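Local coordinates for LbaCas13a H328A (C2c2) (Lachnospiraceae bacterium NK4A179, PDB 5WLH), which binds CRISPR guide RNA and its precursor and, as a Cas13a effector, probably cleaves RNA once a complementary target has paired with the guide, at residues A[32-37]-A[46-51]; A[36-41]-A[940-945]; A[1236-1241]-A[1306-1311]. One frame throughout, in Å; residues are numbered along the deposited sequence.

Interaction 1. Residues A[32-37]-A[46-51]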
loop_
_atom_site.group_PDB
_atom_site.type_symbol
_atom_site.label_atom_id
_atom_site.label_comp_id
_atom_site.label_asym_id
_atom_site.label_seq_id
_atom_site.Cartn_x
_atom_site.Cartn_y
_atom_site.Cartn_z
ATOM N N SER A 32 -26.651 -17.929 -5.589
ATOM C CA SER A 32 -26.917 -17.531 -4.220
ATOM C C SER A 32 -25.601 -17.586 -3.460
ATOM O O SER A 32 -24.718 -18.390 -3.773
ATOM C CB SER A 32 -27.942 -18.441 -3.553
ATOM O OG SER A 32 -27.470 -19.772 -3.539
ATOM N N GLN A 33 -25.467 -16.732 -2.460
ATOM C CA GLN A 33 -24.187 -16.612 -1.796
ATOM C C GLN A 33 -24.330 -16.890 -0.307
ATOM O O GLN A 33 -25.430 -16.909 0.258
ATOM C CB GLN A 33 -23.580 -15.233 -2.059
ATOM C CG GLN A 33 -23.114 -15.064 -3.493
ATOM C CD GLN A 33 -24.192 -14.490 -4.394
ATOM O OE1 GLN A 33 -24.947 -13.609 -3.991
ATOM N NE2 GLN A 33 -24.285 -15.007 -5.605
ATOM N N GLU A 34 -23.192 -17.129 0.325
ATOM C CA GLU A 34 -23.182 -17.369 1.756
ATOM C C GLU A 34 -21.864 -16.876 2.321
ATOM O O GLU A 34 -20.799 -17.158 1.758
ATOM C CB GLU A 34 -23.374 -18.860 2.052
ATOM C CG GLU A 34 -23.261 -19.237 3.519
ATOM C CD GLU A 34 -23.421 -20.727 3.731
ATOM O OE1 GLU A 34 -23.779 -21.419 2.752
ATOM O OE2 GLU A 34 -23.172 -21.212 4.860
ATOM N N GLY A 35 -21.935 -16.135 3.424
ATOM C CA GLY A 35 -20.741 -15.877 4.207
ATOM C C GLY A 35 -20.444 -17.093 5.063
ATOM O O GLY A 35 -21.323 -17.594 5.771
ATOM N N ILE A 36 -19.211 -17.586 4.984
ATOM C CA ILE A 36 -18.802 -18.755 5.749
ATOM C C ILE A 36 -17.702 -18.384 6.721
ATOM O O ILE A 36 -16.937 -17.435 6.514
ATOM C CB ILE A 36 -18.325 -19.916 4.846
ATOM C CG1 ILE A 36 -17.086 -19.496 4.037
ATOM C CG2 ILE A 36 -19.450 -20.376 3.989
ATOM C CD1 ILE A 36 -16.234 -20.679 3.546
ATOM N N LEU A 37 -17.635 -19.150 7.805
ATOM C CA LEU A 37 -16.494 -19.172 8.701
ATOM C C LEU A 37 -15.698 -20.432 8.431
ATOM O O LEU A 37 -16.273 -21.511 8.250
ATOM C CB LEU A 37 -16.925 -19.175 10.174
ATOM C CG LEU A 37 -17.436 -17.907 10.831
ATOM C CD1 LEU A 37 -17.555 -18.172 12.340
ATOM C CD2 LEU A 37 -16.451 -16.790 10.569
ATOM N N LYS A 46 -12.709 -30.359 7.193
ATOM C CA LYS A 46 -12.488 -29.935 8.568
ATOM C C LYS A 46 -12.360 -28.425 8.678
ATOM O O LYS A 46 -12.128 -27.916 9.780
ATOM C CB LYS A 46 -11.222 -30.587 9.154
ATOM C CG LYS A 46 -11.198 -32.114 9.098
ATOM C CD LYS A 46 -11.201 -32.706 10.501
ATOM C CE LYS A 46 -11.404 -34.221 10.477
ATOM N NZ LYS A 46 -12.679 -34.644 11.136
ATOM N N SER A 47 -12.503 -27.693 7.574
ATOM C CA SER A 47 -12.257 -26.252 7.581
ATOM C C SER A 47 -13.550 -25.453 7.668
ATOM O O SER A 47 -13.757 -24.681 8.612
ATOM C CB SER A 47 -11.479 -25.844 6.325
ATOM O OG SER A 47 -11.276 -24.441 6.314
ATOM N N ARG A 48 -14.408 -25.595 6.668
ATOM C CA ARG A 48 -15.606 -24.780 6.581
ATOM C C ARG A 48 -16.613 -25.190 7.647
ATOM O O ARG A 48 -16.927 -26.375 7.782
ATOM C CB ARG A 48 -16.219 -24.923 5.196
ATOM C CG ARG A 48 -17.572 -24.317 5.061
ATOM C CD ARG A 48 -18.030 -24.342 3.606
ATOM N NE ARG A 48 -19.416 -23.931 3.480
ATOM C CZ ARG A 48 -20.035 -23.711 2.321
ATOM N NH1 ARG A 48 -21.305 -23.334 2.318
ATOM N NH2 ARG A 48 -19.390 -23.854 1.175
ATOM N N LYS A 49 -17.135 -24.209 8.396
ATOM C CA LYS A 49 -18.111 -24.499 9.446
ATOM C C LYS A 49 -19.523 -24.583 8.877
ATOM O O LYS A 49 -19.959 -23.694 8.144
ATOM C CB LYS A 49 -18.054 -23.424 10.533
ATOM C CG LYS A 49 -16.714 -23.319 11.184
ATOM C CD LYS A 49 -16.716 -22.262 12.299
ATOM C CE LYS A 49 -15.302 -22.015 12.769
ATOM N NZ LYS A 49 -14.695 -23.251 13.355
ATOM N N ASN A 50 -20.244 -25.658 9.224
ATOM C CA ASN A 50 -21.650 -25.760 8.858
ATOM C C ASN A 50 -22.453 -24.797 9.729
ATOM O O ASN A 50 -21.916 -24.161 10.631
ATOM C CB ASN A 50 -22.143 -27.207 8.987
ATOM C CG ASN A 50 -21.947 -27.788 10.387
ATOM O OD1 ASN A 50 -22.298 -27.161 11.388
ATOM N ND2 ASN A 50 -21.402 -29.007 10.459
ATOM N N ASP A 51 -23.760 -24.693 9.461
ATOM C CA ASP A 51 -24.559 -23.650 10.107
ATOM C C ASP A 51 -24.520 -23.783 11.620
ATOM O O ASP A 51 -24.304 -22.798 12.340
ATOM C CB ASP A 51 -26.003 -23.702 9.612
ATOM C CG ASP A 51 -26.148 -23.197 8.197
ATOM O OD1 ASP A 51 -25.387 -22.288 7.805
ATOM O OD2 ASP A 51 -27.017 -23.716 7.468
HETATM O O HOH W 1 -21.145 -23.634 5.710
HETATM O O HOH W 2 -19.674 -20.965 8.196
#

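Interaction 2. Residues A[36-41]-A[940-945]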
loop_
_atom_site.group_PDB
_atom_site.type_symbol
_atom_site.label_atom_id
_atom_site.label_comp_id
_atom_site.label_asym_id
_atom_site.label_seq_id
_atom_site.Cartn_x
_atom_site.Cartn_y
_atom_site.Cartn_z
ATOM N N ILE A 36 -19.211 -17.586 4.984
ATOM C CA ILE A 36 -18.802 -18.755 5.749
ATOM C C ILE A 36 -17.702 -18.384 6.721
ATOM O O ILE A 36 -16.937 -17.435 6.514
ATOM C CB ILE A 36 -18.325 -19.916 4.846
ATOM C CG1 ILE A 36 -17.086 -19.496 4.037
ATOM C CG2 ILE A 36 -19.450 -20.376 3.989
ATOM C CD1 ILE A 36 -16.234 -20.679 3.546
ATOM N N LEU A 37 -17.635 -19.150 7.805
ATOM C CA LEU A 37 -16.494 -19.172 8.701
ATOM C C LEU A 37 -15.698 -20.432 8.431
ATOM O O LEU A 37 -16.273 -21.511 8.250
ATOM C CB LEU A 37 -16.925 -19.175 10.174
ATOM C CG LEU A 37 -17.436 -17.907 10.831
ATOM C CD1 LEU A 37 -17.555 -18.172 12.340
ATOM C CD2 LEU A 37 -16.451 -16.790 10.569
ATOM N N TYR A 38 -14.384 -20.302 8.405
ATOM C CA TYR A 38 -13.550 -21.478 8.231
ATOM C C TYR A 38 -12.275 -21.369 9.036
ATOM O O TYR A 38 -11.708 -20.287 9.218
ATOM C CB TYR A 38 -13.222 -21.741 6.760
ATOM C CG TYR A 38 -12.381 -20.694 6.037
ATOM C CD1 TYR A 38 -12.942 -19.519 5.576
ATOM C CD2 TYR A 38 -11.036 -20.940 5.755
ATOM C CE1 TYR A 38 -12.172 -18.585 4.868
ATOM C CE2 TYR A 38 -10.267 -20.029 5.045
ATOM C CZ TYR A 38 -10.843 -18.850 4.612
ATOM O OH TYR A 38 -10.078 -17.938 3.909
ATOM N N ASN A 39 -11.840 -22.520 9.523
ATOM C CA ASN A 39 -10.608 -22.627 10.283
ATOM C C ASN A 39 -9.425 -22.744 9.340
ATOM O O ASN A 39 -9.494 -23.431 8.318
ATOM C CB ASN A 39 -10.680 -23.833 11.216
ATOM C CG ASN A 39 -11.999 -23.888 11.973
ATOM O OD1 ASN A 39 -12.242 -23.071 12.868
ATOM N ND2 ASN A 39 -12.874 -24.831 11.598
ATOM N N ASP A 40 -8.342 -22.045 9.673
ATOM C CA ASP A 40 -7.209 -21.961 8.771
ATOM C C ASP A 40 -5.911 -21.991 9.567
ATOM O O ASP A 40 -5.777 -21.231 10.534
ATOM C CB ASP A 40 -7.300 -20.678 7.951
ATOM C CG ASP A 40 -6.256 -20.618 6.855
ATOM O OD1 ASP A 40 -6.190 -21.572 6.056
ATOM O OD2 ASP A 40 -5.500 -19.623 6.795
ATOM N N PRO A 41 -4.942 -22.845 9.203
ATOM C CA PRO A 41 -5.020 -23.853 8.147
ATOM C C PRO A 41 -5.794 -25.094 8.595
ATOM O O PRO A 41 -5.759 -25.482 9.767
ATOM C CB PRO A 41 -3.553 -24.195 7.886
ATOM C CG PRO A 41 -2.896 -24.002 9.208
ATOM C CD PRO A 41 -3.646 -22.896 9.913
ATOM N N SER A 940 -9.256 -24.242 -1.615
ATOM C CA SER A 940 -9.263 -25.702 -1.633
ATOM C C SER A 940 -9.772 -26.264 -0.311
ATOM O O SER A 940 -10.657 -27.129 -0.296
ATOM C CB SER A 940 -7.864 -26.227 -1.967
ATOM O OG SER A 940 -7.771 -27.639 -1.809
ATOM N N GLU A 941 -9.277 -25.735 0.812
ATOM C CA GLU A 941 -9.622 -26.315 2.110
ATOM C C GLU A 941 -11.080 -26.077 2.464
ATOM O O GLU A 941 -11.658 -26.873 3.206
ATOM C CB GLU A 941 -8.709 -25.775 3.215
ATOM C CG GLU A 941 -9.143 -24.439 3.803
ATOM C CD GLU A 941 -8.062 -23.789 4.661
ATOM O OE1 GLU A 941 -7.062 -24.448 5.001
ATOM O OE2 GLU A 941 -8.230 -22.604 4.995
ATOM N N THR A 942 -11.691 -25.012 1.933
ATOM C CA THR A 942 -13.104 -24.727 2.123
ATOM C C THR A 942 -13.990 -25.336 1.058
ATOM O O THR A 942 -15.202 -25.119 1.092
ATOM C CB THR A 942 -13.359 -23.220 2.161
ATOM O OG1 THR A 942 -13.021 -22.642 0.899
ATOM C CG2 THR A 942 -12.547 -22.594 3.254
ATOM N N GLY A 943 -13.408 -26.075 0.126
ATOM C CA GLY A 943 -14.183 -26.713 -0.920
ATOM C C GLY A 943 -14.837 -25.739 -1.863
ATOM O O GLY A 943 -15.914 -26.021 -2.399
ATOM N N THR A 944 -14.204 -24.595 -2.093
ATOM C CA THR A 944 -14.774 -23.564 -2.940
ATOM C C THR A 944 -14.241 -23.757 -4.350
ATOM O O THR A 944 -13.024 -23.708 -4.560
ATOM C CB THR A 944 -14.423 -22.171 -2.411
ATOM O OG1 THR A 944 -14.854 -22.066 -1.047
ATOM C CG2 THR A 944 -15.121 -21.089 -3.231
ATOM N N GLU A 945 -15.146 -24.030 -5.294
ATOM C CA GLU A 945 -14.787 -24.059 -6.704
ATOM C C GLU A 945 -14.148 -22.747 -7.089
ATOM O O GLU A 945 -14.659 -21.677 -6.752
ATOM C CB GLU A 945 -16.016 -24.262 -7.596
ATOM C CG GLU A 945 -16.804 -25.538 -7.372
ATOM C CD GLU A 945 -18.065 -25.292 -6.555
ATOM O OE1 GLU A 945 -19.168 -25.589 -7.076
ATOM O OE2 GLU A 945 -17.974 -24.774 -5.418
#

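Interaction 3. Residues A[1236-1241]-A[1306-1311]. With nucleotides of chain B.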
loop_
_atom_site.group_PDB
_atom_site.type_symbol
_atom_site.label_atom_id
_atom_site.label_comp_id
_atom_site.label_asym_id
_atom_site.label_seq_id
_atom_site.Cartn_x
_atom_site.Cartn_y
_atom_site.Cartn_z
ATOM N N ILE A 1236 -15.143 17.729 -13.749
ATOM C CA ILE A 1236 -14.921 17.753 -15.196
ATOM C C ILE A 1236 -14.056 18.938 -15.617
ATOM O O ILE A 1236 -13.182 18.809 -16.480
ATOM C CB ILE A 1236 -16.279 17.758 -15.924
ATOM C CG1 ILE A 1236 -16.922 16.380 -15.828
ATOM C CG2 ILE A 1236 -16.118 18.161 -17.384
ATOM C CD1 ILE A 1236 -16.214 15.355 -16.655
ATOM N N SER A 1237 -14.271 20.102 -15.002
ATOM C CA SER A 1237 -13.494 21.297 -15.340
ATOM C C SER A 1237 -12.005 21.133 -15.076
ATOM O O SER A 1237 -11.204 21.898 -15.628
ATOM C CB SER A 1237 -14.009 22.506 -14.555
ATOM O OG SER A 1237 -15.392 22.685 -14.775
ATOM N N GLU A 1238 -11.620 20.177 -14.225
ATOM C CA GLU A 1238 -10.229 19.918 -13.899
ATOM C C GLU A 1238 -9.634 18.755 -14.666
ATOM O O GLU A 1238 -8.489 18.395 -14.395
ATOM C CB GLU A 1238 -10.077 19.597 -12.413
ATOM C CG GLU A 1238 -10.729 20.527 -11.440
ATOM C CD GLU A 1238 -10.380 20.110 -10.014
ATOM O OE1 GLU A 1238 -9.706 20.907 -9.334
ATOM O OE2 GLU A 1238 -10.735 18.967 -9.597
ATOM N N HIS A 1239 -10.381 18.154 -15.595
ATOM C CA HIS A 1239 -9.907 16.942 -16.260
ATOM C C HIS A 1239 -8.529 17.128 -16.896
ATOM O O HIS A 1239 -7.651 16.267 -16.756
ATOM C CB HIS A 1239 -10.930 16.490 -17.308
ATOM C CG HIS A 1239 -10.561 15.208 -17.982
ATOM N ND1 HIS A 1239 -10.950 13.974 -17.503
ATOM C CD2 HIS A 1239 -9.810 14.964 -19.085
ATOM C CE1 HIS A 1239 -10.467 13.028 -18.290
ATOM N NE2 HIS A 1239 -9.773 13.602 -19.258
ATOM N N ASP A 1240 -8.311 18.247 -17.595
ATOM C CA ASP A 1240 -7.015 18.462 -18.223
ATOM C C ASP A 1240 -5.911 18.690 -17.192
ATOM O O ASP A 1240 -4.745 18.363 -17.444
ATOM C CB ASP A 1240 -7.092 19.645 -19.199
ATOM C CG ASP A 1240 -8.023 19.374 -20.384
ATOM O OD1 ASP A 1240 -8.255 18.192 -20.722
ATOM O OD2 ASP A 1240 -8.536 20.349 -20.968
ATOM N N ASN A 1241 -6.245 19.267 -16.041
ATOM C CA ASN A 1241 -5.239 19.423 -15.000
ATOM C C ASN A 1241 -4.847 18.073 -14.424
ATOM O O ASN A 1241 -3.683 17.872 -14.048
ATOM C CB ASN A 1241 -5.763 20.336 -13.905
ATOM C CG ASN A 1241 -6.272 21.640 -14.456
ATOM O OD1 ASN A 1241 -7.478 21.818 -14.649
ATOM N ND2 ASN A 1241 -5.349 22.548 -14.753
ATOM N N GLY A 1306 -3.027 26.214 -0.608
ATOM C CA GLY A 1306 -2.189 26.599 -1.718
ATOM C C GLY A 1306 -3.067 27.020 -2.879
ATOM O O GLY A 1306 -4.195 27.460 -2.699
ATOM N N LYS A 1307 -2.534 26.850 -4.079
ATOM C CA LYS A 1307 -3.187 27.288 -5.300
ATOM C C LYS A 1307 -3.183 26.150 -6.299
ATOM O O LYS A 1307 -2.278 25.316 -6.310
ATOM C CB LYS A 1307 -2.474 28.501 -5.935
ATOM C CG LYS A 1307 -2.347 29.720 -5.029
ATOM C CD LYS A 1307 -3.708 30.338 -4.776
ATOM C CE LYS A 1307 -3.629 31.506 -3.800
ATOM N NZ LYS A 1307 -4.969 31.787 -3.219
ATOM N N LYS A 1308 -4.186 26.147 -7.167
ATOM C CA LYS A 1308 -4.213 25.218 -8.281
ATOM C C LYS A 1308 -4.911 25.895 -9.448
ATOM O O LYS A 1308 -5.764 26.764 -9.255
ATOM C CB LYS A 1308 -4.934 23.917 -7.915
ATOM C CG LYS A 1308 -6.397 24.100 -7.581
ATOM C CD LYS A 1308 -7.095 22.737 -7.407
ATOM C CE LYS A 1308 -8.485 22.907 -6.835
ATOM N NZ LYS A 1308 -9.277 21.638 -6.793
ATOM N N MET A 1309 -4.549 25.479 -10.651
ATOM C CA MET A 1309 -5.229 25.958 -11.840
ATOM C C MET A 1309 -6.407 25.056 -12.186
ATOM O O MET A 1309 -6.395 23.846 -11.929
ATOM C CB MET A 1309 -4.264 26.036 -13.023
ATOM C CG MET A 1309 -3.084 26.942 -12.777
ATOM S SD MET A 1309 -3.613 28.582 -12.282
ATOM C CE MET A 1309 -4.593 29.042 -13.706
ATOM N N ILE A 1310 -7.439 25.674 -12.753
ATOM C CA ILE A 1310 -8.577 24.991 -13.352
ATOM C C ILE A 1310 -8.506 25.275 -14.839
ATOM O O ILE A 1310 -8.605 26.438 -15.247
ATOM C CB ILE A 1310 -9.909 25.490 -12.775
ATOM C CG1 ILE A 1310 -9.881 25.473 -11.246
ATOM C CG2 ILE A 1310 -11.071 24.666 -13.328
ATOM C CD1 ILE A 1310 -9.763 24.088 -10.653
ATOM N N GLY A 1311 -8.330 24.235 -15.644
ATOM C CA GLY A 1311 -8.113 24.413 -17.064
ATOM C C GLY A 1311 -6.635 24.523 -17.403
ATOM O O GLY A 1311 -5.790 24.808 -16.558
ATOM P P G B 2 -18.197 25.821 -9.587
ATOM O OP1 G B 2 -17.948 27.121 -8.897
ATOM O OP2 G B 2 -17.590 25.567 -10.919
ATOM O "O5'" G B 2 -17.782 24.627 -8.609
ATOM C "C5'" G B 2 -18.419 24.465 -7.344
ATOM C "C4'" G B 2 -18.074 23.155 -6.670
ATOM O "O4'" G B 2 -18.584 22.033 -7.444
ATOM C "C3'" G B 2 -16.587 22.876 -6.461
ATOM O "O3'" G B 2 -16.448 22.114 -5.271
ATOM C "C2'" G B 2 -16.254 21.977 -7.641
ATOM O "O2'" G B 2 -15.099 21.180 -7.479
ATOM C "C1'" G B 2 -17.521 21.138 -7.728
ATOM N N9 G B 2 -17.735 20.555 -9.046
ATOM C C8 G B 2 -17.849 21.281 -10.207
ATOM N N7 G B 2 -18.025 20.522 -11.248
ATOM C C5 G B 2 -18.008 19.229 -10.737
ATOM C C6 G B 2 -18.163 17.994 -11.430
ATOM O O6 G B 2 -18.324 17.827 -12.639
ATOM N N1 G B 2 -18.116 16.901 -10.579
ATOM C C2 G B 2 -17.923 16.977 -9.223
ATOM N N2 G B 2 -17.910 15.785 -8.584
ATOM N N3 G B 2 -17.775 18.135 -8.556
ATOM C C4 G B 2 -17.839 19.218 -9.377
#

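Interaction 1. Residues A[32-37]-A[46-51]
Leu-37 and Lys-49 form the tight end of this contact, where the chain that leaves strand 33-39 doubles back beside it. Lys-49 N gives Leu-37 O a hydrogen bond of 2.8 Å that is nearly straight at 170°. The methylenes of Lys-49 continue past the same carbonyl, with CD 3.8 Å from Leu-37 CB, and a bend at chi4 (-62°) lets NZ bond to Asn-39 OD1. Lysine suits this place because its aliphatic methylenes lie against Leu-37 CB while its ammonium group bonds to a polar partner. Next to it Ile-36 and Arg-48 cross at about a right angle: Ile-36 CG2 lies over one face of the guanidinium, towards the rim, 3.6 Å from Arg-48 NE. The extended arginine reaches on to Glu-34, where NH1 and OE1 form a salt bridge of 3.2 Å with the two planar groups turned 83° apart.

The other side is looser and wet. One water, in the guanidinium plane, accepts from Arg-48 NE at 2.8 Å and donates to both Lys-49 O and Glu-34 OE2; a second accepts from Leu-37 N. Asp-51 OD1 stands 3.8 Å from Glu-34 OE2, a like-charge approach probably eased by the salt bridge of Asp-51 to Arg-54. The whole is a beta-hairpin strand flanked by a returning loop that runs into helix 51-64, with Asn-50 as its N-cap.

Interaction 2. Residues A[36-41]-A[940-945]
Thr-942 sets its methyl CG2 on the ring of Tyr-38, 3.6 Å from the ring centroid and 25° off the normal, a CH-pi contact displaced towards the rim. The methyl is closest to Tyr-38 CG and CD2, and a threonine can offer it while its other branch, the hydroxyl OG1, bonds back to the carbonyls of Arg-938 and Ala-939 in the last helical turn. Glu-941 comes to the edge of the same ring: OE2 lies in the ring plane, 3.3 Å from Tyr-38 CE2, where the polarised C-H groups favour an oxygen. Ile-36 adds a lighter touch, CD1 standing 4.1 Å from Thr-942 CB.

OE2 of Glu-941 also meets Asp-40 OD1 at 2.5 Å, with the two carboxylate planes 71° apart. Asp-40 CG is anti to its backbone N (chi1 -172°), beside the carbonyl carbon, and from there OD1 reaches the glutamate. Pro-41, after a cis peptide bond, brings its CA to 3.8 Å from Glu-941 OE1.

Further out, Asp-40 OD1 has a salt bridge to Arg-937, Glu-941 OE1 accepts from Ser-42 N, and Tyr-38 OH bonds to Arg-938. Phe-487 of helix 486-517 packs on both Tyr-38 and Thr-942. The helix end itself is closed by a Schellman motif, in which Gly-943, with the positive phi that glycine tolerates readily, gives its N to Ser-940 O at 3.0 Å. Two acidic oxygens so near each other imply that one group probably carries a proton, with the arginine likely to offset the remaining negative charge.

Interaction 3. Residues A[1236-1241]-A[1306-1311]
Glu-1238 and Ile-1310, their CA atoms 5.4 Å apart, mark where the 3-10 turn 1236-1238 and the start of helix 1239-1250 meet the end of strand 1297-1310, an inner strand of a four-stranded antiparallel sheet. The carboxamide of Asn-1241 pairs with the backbone of one residue: Gly-1311 N donates to OD1 at 2.7 Å, in the carbonyl plane and on a lone pair, while ND2 donates to Gly-1311 O at 2.9 Å from above that carbonyl's plane. Asparagine fits because it holds acceptor and donor side by side, and glycine because, at these backbone angles, a CB would press on the carbonyl O of Ile-1310.

Glu-1238 and Lys-1308 cross at about a right angle in a salt bridge, NZ meeting OE1 at 2.7 Å on the syn side. Arg-1272 also pairs with this OE1, and Asp-1271 with the lysine, so the charges form a network. Ile-1310 packs with its two branches on the turn, CD1 3.8 Å from Glu-1238 CG and CG2 3.8 Å from Ser-1237 CB. At the start of the turn, Ile-1236 N points almost straight (173°) at O6 of G2 of chain B, a weak hydrogen bond of 3.4 Å.

Interactions 1 and 2 are neighbours, with centres about 8 Å apart. Both begin on strand 33-39 and share Ile-36 and Leu-37. The loop 46-51 follows within a few residues, whereas 940-945, at the end of helix 915-941, arrives some 900 residues later, so one strand of the N-terminal hairpin joins a local turn to a distant part of the chain. Ser-47 of interaction 1 also touches Tyr-38 and Glu-941 of interaction 2. Interaction 3 comes last in sequence, its centre about 49 Å from each of the other centres, in the four-stranded C-terminal sheet. It touches the bound RNA directly; the nearest atoms of the first two are about 6 Å from the nucleic acid.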